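Local coordinates for protein putative NADH dehydrogenase/NAD(P)H nitroreductase (Bacteroides thetaiotaomicron VPI-5482, PDB 3KWK) that binds flavin mononucleotide and probably acts as an oxidoreductase of the nitroreductase family, at residues A45-K49 with D50-W54; S60-A63 with K64-M68. All coordinates share one frame; numbering follows the deposited sequence. Where two conformers were deposited one is given.

Interaction 1 (A45-K49 with D50-W54); sequences APSGK and DVRPW. With FMN (flavin mononucleotide), chain B.
Ser47 and Asp50 close a tight turn in the loop between helix 32-43 and strand 54-59, at the edge of a flavin site shared by two subunits. Asp50 N donates to Ser47 O (2.9 Å), and the angles of Gly48 and Lys49 fit a type II turn. A second turn overlaps it, with Val51 N bonded to Gly48 O (3.3 Å). The Ser47 hydroxyl points toward the 50-54 backbone, OG anti to its own N (chi1 -179°), and takes a fairly straight bond from Arg52 N (2.8 Å); it is also hydrogen-bonded to Asp100 of helix 97-114. On the flavin side, Ser47 N donates to FMN O3' (3.0 Å). Asp50 lies beside the ribityl chain, its OD1 3.5 Å from FMN C5', while Arg52 grips its carboxylate side-on, NE to OD1 (2.8 Å) and NH2 to OD2 (2.9 Å). With an alanine at Asp50 the OD1 contact with FMN C5' would be gone, and the Arg52 guanidinium would probably be left without its ion-pair partner and freer to turn. Farther along, the benzene rim of Trp54 abuts Ala45 and Pro46: CZ3 lies 3.7 Å from Ala45 CB, and Pro46 O meets the ring at its edge. Since Lys164 and other residues of the second subunit bind the same FMN, this is the intersubunit cofactor site characteristic of dimeric nitroreductases.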
loop_
_atom_site.group_PDB
_atom_site.type_symbol
_atom_site.label_atom_id
_atom_site.label_comp_id
_atom_site.label_asym_id
_atom_site.label_seq_id
_atom_site.Cartn_x
_atom_site.Cartn_y
_atom_site.Cartn_z
ATOM N N ALA A 45 3.609 7.883 1.544
ATOM C CA ALA A 45 4.026 6.527 1.167
ATOM C C ALA A 45 5.553 6.359 0.992
ATOM O O ALA A 45 6.301 7.308 0.672
ATOM C CB ALA A 45 3.343 6.122 -0.169
ATOM N N PRO A 46 6.026 5.106 1.144
ATOM C CA PRO A 46 7.400 4.823 0.767
ATOM C C PRO A 46 7.490 4.916 -0.773
ATOM O O PRO A 46 6.450 4.914 -1.443
ATOM C CB PRO A 46 7.609 3.379 1.226
ATOM C CG PRO A 46 6.219 2.777 1.216
ATOM C CD PRO A 46 5.334 3.909 1.674
ATOM N N SER A 47 8.705 4.989 -1.315
ATOM C CA SER A 47 8.904 5.191 -2.759
ATOM C C SER A 47 10.220 4.637 -3.228
ATOM O O SER A 47 11.222 4.980 -2.614
ATOM C CB SER A 47 8.886 6.696 -3.061
ATOM O OG SER A 47 9.058 6.962 -4.454
ATOM N N GLY A 48 10.211 3.763 -4.233
ATOM C CA GLY A 48 11.450 3.251 -4.797
ATOM C C GLY A 48 12.416 4.364 -5.193
ATOM O O GLY A 48 12.044 5.267 -5.948
ATOM N N LYS A 49 13.631 4.312 -4.629
ATOM C CA LYS A 49 14.680 5.320 -4.808
ATOM C C LYS A 49 14.240 6.731 -4.432
ATOM O O LYS A 49 14.853 7.721 -4.846
ATOM C CB LYS A 49 15.217 5.264 -6.233
ATOM C CG LYS A 49 15.735 3.855 -6.634
ATOM C CD LYS A 49 17.102 3.502 -6.020
ATOM C CE LYS A 49 17.547 2.094 -6.457
ATOM N NZ LYS A 49 18.654 1.531 -5.626
ATOM N N ASP A 50 13.186 6.812 -3.642
ATOM C CA ASP A 50 12.603 8.077 -3.211
ATOM C C ASP A 50 12.295 9.029 -4.350
ATOM O O ASP A 50 12.420 10.257 -4.253
ATOM C CB ASP A 50 13.469 8.755 -2.123
ATOM C CG ASP A 50 12.693 9.736 -1.281
ATOM O OD1 ASP A 50 11.452 9.682 -1.292
ATOM O OD2 ASP A 50 13.316 10.632 -0.614
ATOM N N VAL A 51 11.795 8.477 -5.450
ATOM C CA VAL A 51 11.422 9.282 -6.589
ATOM C C VAL A 51 10.148 10.093 -6.331
ATOM O O VAL A 51 10.016 11.223 -6.819
ATOM C CB VAL A 51 11.211 8.402 -7.814
ATOM C CG1 VAL A 51 10.607 9.168 -9.000
ATOM C CG2 VAL A 51 12.521 7.732 -8.256
ATOM N N ARG A 52 9.194 9.513 -5.604
ATOM C CA ARG A 52 7.941 10.186 -5.334
ATOM C C ARG A 52 7.183 10.475 -6.624
ATOM O O ARG A 52 6.842 11.610 -6.911
ATOM C CB ARG A 52 8.099 11.430 -4.472
ATOM C CG ARG A 52 9.003 11.206 -3.234
ATOM C CD ARG A 52 9.246 12.477 -2.459
ATOM N NE ARG A 52 10.263 12.223 -1.451
ATOM C CZ ARG A 52 10.716 13.132 -0.590
ATOM N NH1 ARG A 52 10.245 14.351 -0.606
ATOM N NH2 ARG A 52 11.652 12.789 0.291
ATOM N N PRO A 53 6.910 9.405 -7.386
ATOM C CA PRO A 53 6.355 9.582 -8.723
ATOM C C PRO A 53 4.851 9.800 -8.796
ATOM O O PRO A 53 4.284 9.950 -9.881
ATOM C CB PRO A 53 6.703 8.254 -9.403
ATOM C CG PRO A 53 6.563 7.257 -8.314
ATOM C CD PRO A 53 7.138 7.981 -7.086
ATOM N N TRP A 54 4.197 9.840 -7.655
ATOM C CA TRP A 54 2.738 10.017 -7.602
ATOM C C TRP A 54 2.246 11.375 -8.051
ATOM O O TRP A 54 2.915 12.392 -7.855
ATOM C CB TRP A 54 2.207 9.696 -6.219
ATOM C CG TRP A 54 3.061 10.225 -5.134
ATOM C CD1 TRP A 54 3.288 11.516 -4.838
ATOM C CD2 TRP A 54 3.884 9.456 -4.255
ATOM N NE1 TRP A 54 4.168 11.636 -3.792
ATOM C CE2 TRP A 54 4.581 10.370 -3.443
ATOM C CE3 TRP A 54 4.116 8.086 -4.093
ATOM C CZ2 TRP A 54 5.438 9.947 -2.411
ATOM C CZ3 TRP A 54 4.971 7.680 -3.094
ATOM C CH2 TRP A 54 5.651 8.603 -2.306
HETATM N N1 FMN B . 15.041 0.650 0.353
HETATM C C2 FMN B . 16.169 -0.117 0.392
HETATM O O2 FMN B . 17.009 0.090 1.286
HETATM N N3 FMN B . 16.385 -1.102 -0.558
HETATM C C4 FMN B . 15.495 -1.355 -1.580
HETATM O O4 FMN B . 15.729 -2.277 -2.422
HETATM C C4A FMN B . 14.344 -0.565 -1.618
HETATM N N5 FMN B . 13.409 -0.741 -2.629
HETATM C C5A FMN B . 12.197 -0.109 -2.565
HETATM C C6 FMN B . 11.214 -0.432 -3.512
HETATM C C7 FMN B . 9.969 0.170 -3.414
HETATM C C7M FMN B . 8.846 -0.150 -4.416
HETATM C C8 FMN B . 9.682 1.081 -2.415
HETATM C C8M FMN B . 8.306 1.696 -2.363
HETATM C C9 FMN B . 10.661 1.410 -1.495
HETATM C C9A FMN B . 11.930 0.814 -1.559
HETATM N N10 FMN B . 12.948 1.146 -0.662
HETATM C C10 FMN B . 14.105 0.421 -0.653
HETATM C "C1'" FMN B . 12.698 2.155 0.397
HETATM C "C2'" FMN B . 12.783 3.570 -0.171
HETATM O "O2'" FMN B . 14.138 3.924 -0.466
HETATM C "C3'" FMN B . 12.113 4.595 0.768
HETATM O "O3'" FMN B . 10.714 4.331 0.873
HETATM C "C4'" FMN B . 12.286 6.057 0.269
HETATM O "O4'" FMN B . 13.673 6.417 0.350
HETATM C "C5'" FMN B . 11.429 7.060 1.044
HETATM O "O5'" FMN B . 11.864 6.982 2.398
HETATM P P FMN B . 10.823 6.611 3.598
HETATM O O1P FMN B . 10.340 5.165 3.378
HETATM O O2P FMN B . 11.760 6.761 4.816
HETATM O O3P FMN B . 9.665 7.588 3.599
#

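Interaction 2 (S60-A63 with K64-M68); sequences SDRA and KLDSM
Asp61 caps the first turn of helix 62-71 through Lys64, in a local contact on the protein surface where strand 54-59 gives way to the helix. As N-cap, Asp61 turns its carboxylate back over the helix start, CG anti to the backbone N (chi1 -177°), and OD1 accepts from Lys64 N at 2.9 Å through its anti lone pair. Its carbonyl begins the regular helical bonding, with Leu65 N 2.9 Å from Asp61 O. One residue on, Arg62 reaches forward to Asp66, four positions later. Bends at chi2 and chi3 bring its end round toward Asp66, and the side edge of the guanidinium meets the carboxylate: Arg62 NH2 lies 2.9 Å and NE 3.2 Å from Asp66 OD1. Both nitrogens come to that oxygen from one face of the carboxylate, whose plane is turned 35° from the guanidinium; a weak bond from NE to OD2 adds to the grip. Leu65 CD1 sits over a guanidinium face, 4.0 Å from Arg62 CZ, so the charged group rests on an aliphatic branch. Arg62 NH1 is held by Ala81 O, which helps fix the group's rotation. Ala63 O serves two donors of Ser67, its N and its OG, each at 2.9 Å and from opposite faces of the carbonyl plane. The Asp61 carboxylate, lying where the helix dipole is positive, is likely to favour this helix start electrostatically, while the Arg62-Asp66 salt bridge probably ties the first turn to the next.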
loop_
_atom_site.group_PDB
_atom_site.type_symbol
_atom_site.label_atom_id
_atom_site.label_comp_id
_atom_site.label_asym_id
_atom_site.label_seq_id
_atom_site.Cartn_x
_atom_site.Cartn_y
_atom_site.Cartn_z
ATOM N N SER A 60 -14.046 16.698 -8.652
ATOM C CA SER A 60 -15.284 17.153 -8.018
ATOM C C SER A 60 -16.330 17.585 -9.036
ATOM O O SER A 60 -17.434 18.027 -8.647
ATOM C CB SER A 60 -14.959 18.344 -7.129
ATOM O OG SER A 60 -14.353 19.361 -7.909
ATOM N N ASP A 61 -15.975 17.557 -10.325
ATOM C CA ASP A 61 -16.882 17.897 -11.400
ATOM C C ASP A 61 -17.882 16.747 -11.652
ATOM O O ASP A 61 -17.508 15.641 -12.052
ATOM C CB ASP A 61 -16.109 18.207 -12.679
ATOM C CG ASP A 61 -17.033 18.636 -13.817
ATOM O OD1 ASP A 61 -17.658 17.779 -14.478
ATOM O OD2 ASP A 61 -17.169 19.856 -14.024
ATOM N N ARG A 62 -19.159 17.049 -11.401
ATOM C CA ARG A 62 -20.266 16.107 -11.516
ATOM C C ARG A 62 -20.281 15.436 -12.849
ATOM O O ARG A 62 -20.446 14.226 -12.956
ATOM C CB ARG A 62 -21.571 16.908 -11.307
ATOM C CG ARG A 62 -22.847 16.078 -11.323
ATOM C CD ARG A 62 -22.976 15.252 -10.061
ATOM N NE ARG A 62 -22.352 13.941 -10.165
ATOM C CZ ARG A 62 -21.686 13.332 -9.191
ATOM N NH1 ARG A 62 -21.479 13.930 -8.026
ATOM N NH2 ARG A 62 -21.202 12.118 -9.379
ATOM N N ALA A 63 -20.138 16.213 -13.918
ATOM C CA ALA A 63 -20.148 15.615 -15.255
ATOM C C ALA A 63 -18.996 14.652 -15.524
ATOM O O ALA A 63 -19.213 13.624 -16.189
ATOM C CB ALA A 63 -20.206 16.725 -16.365
ATOM N N LYS A 64 -17.777 14.975 -15.058
ATOM C CA LYS A 64 -16.655 14.081 -15.275
ATOM C C LYS A 64 -16.861 12.786 -14.481
ATOM O O LYS A 64 -16.560 11.694 -14.933
ATOM C CB LYS A 64 -15.286 14.664 -14.855
ATOM C CG LYS A 64 -14.622 15.587 -15.803
ATOM C CD LYS A 64 -13.262 16.025 -15.231
ATOM C CE LYS A 64 -12.745 17.183 -15.998
ATOM N NZ LYS A 64 -12.992 16.935 -17.396
ATOM N N LEU A 65 -17.311 12.956 -13.249
ATOM C CA LEU A 65 -17.557 11.815 -12.366
ATOM C C LEU A 65 -18.569 10.851 -13.003
ATOM O O LEU A 65 -18.348 9.637 -13.059
ATOM C CB LEU A 65 -18.061 12.293 -11.011
ATOM C CG LEU A 65 -17.034 12.938 -10.061
ATOM C CD1 LEU A 65 -17.714 13.646 -8.854
ATOM C CD2 LEU A 65 -15.963 11.959 -9.537
ATOM N N ASP A 66 -19.653 11.417 -13.515
ATOM C CA ASP A 66 -20.726 10.603 -14.131
ATOM C C ASP A 66 -20.299 9.969 -15.469
ATOM O O ASP A 66 -20.665 8.824 -15.799
ATOM C CB ASP A 66 -21.954 11.494 -14.339
ATOM C CG ASP A 66 -22.642 11.877 -13.005
ATOM O OD1 ASP A 66 -22.310 11.307 -11.945
ATOM O OD2 ASP A 66 -23.474 12.779 -13.027
ATOM N N SER A 67 -19.493 10.696 -16.234
ATOM C CA SER A 67 -18.980 10.214 -17.513
ATOM C C SER A 67 -18.019 9.038 -17.278
ATOM O O SER A 67 -18.102 8.008 -17.947
ATOM C CB SER A 67 -18.313 11.340 -18.311
ATOM O OG SER A 67 -19.292 12.262 -18.753
HETATM N N MSE A 68 -17.148 9.178 -16.281
HETATM C CA MSE A 68 -16.303 8.066 -15.884
HETATM C C MSE A 68 -17.074 6.867 -15.373
HETATM O O MSE A 68 -16.708 5.727 -15.659
HETATM C CB MSE A 68 -15.209 8.520 -14.886
HETATM C CG MSE A 68 -14.172 9.418 -15.576
HETATM SE SE MSE A 68 -12.674 9.796 -14.345
HETATM C CE MSE A 68 -13.640 10.931 -13.274
#

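Both contacts are local and flank strand 54-59: interaction 1 leads into it and interaction 2 follows it. Their centres lie about 29 Å apart and they do not touch, yet both reach the second subunit. Interaction 1 is mostly buried and is loop up to the first residue of the strand; its backbone turns and Ser47 face the flavin, while the tryptophan packs against the start of the loop. Interaction 2 lies at the surface, where side chains cap a helix end and pair across one turn. Each includes an arginine–aspartate pair, but in 50-54 each carboxylate oxygen takes one nitrogen, whereas in 60-68 the main bonds converge on one oxygen.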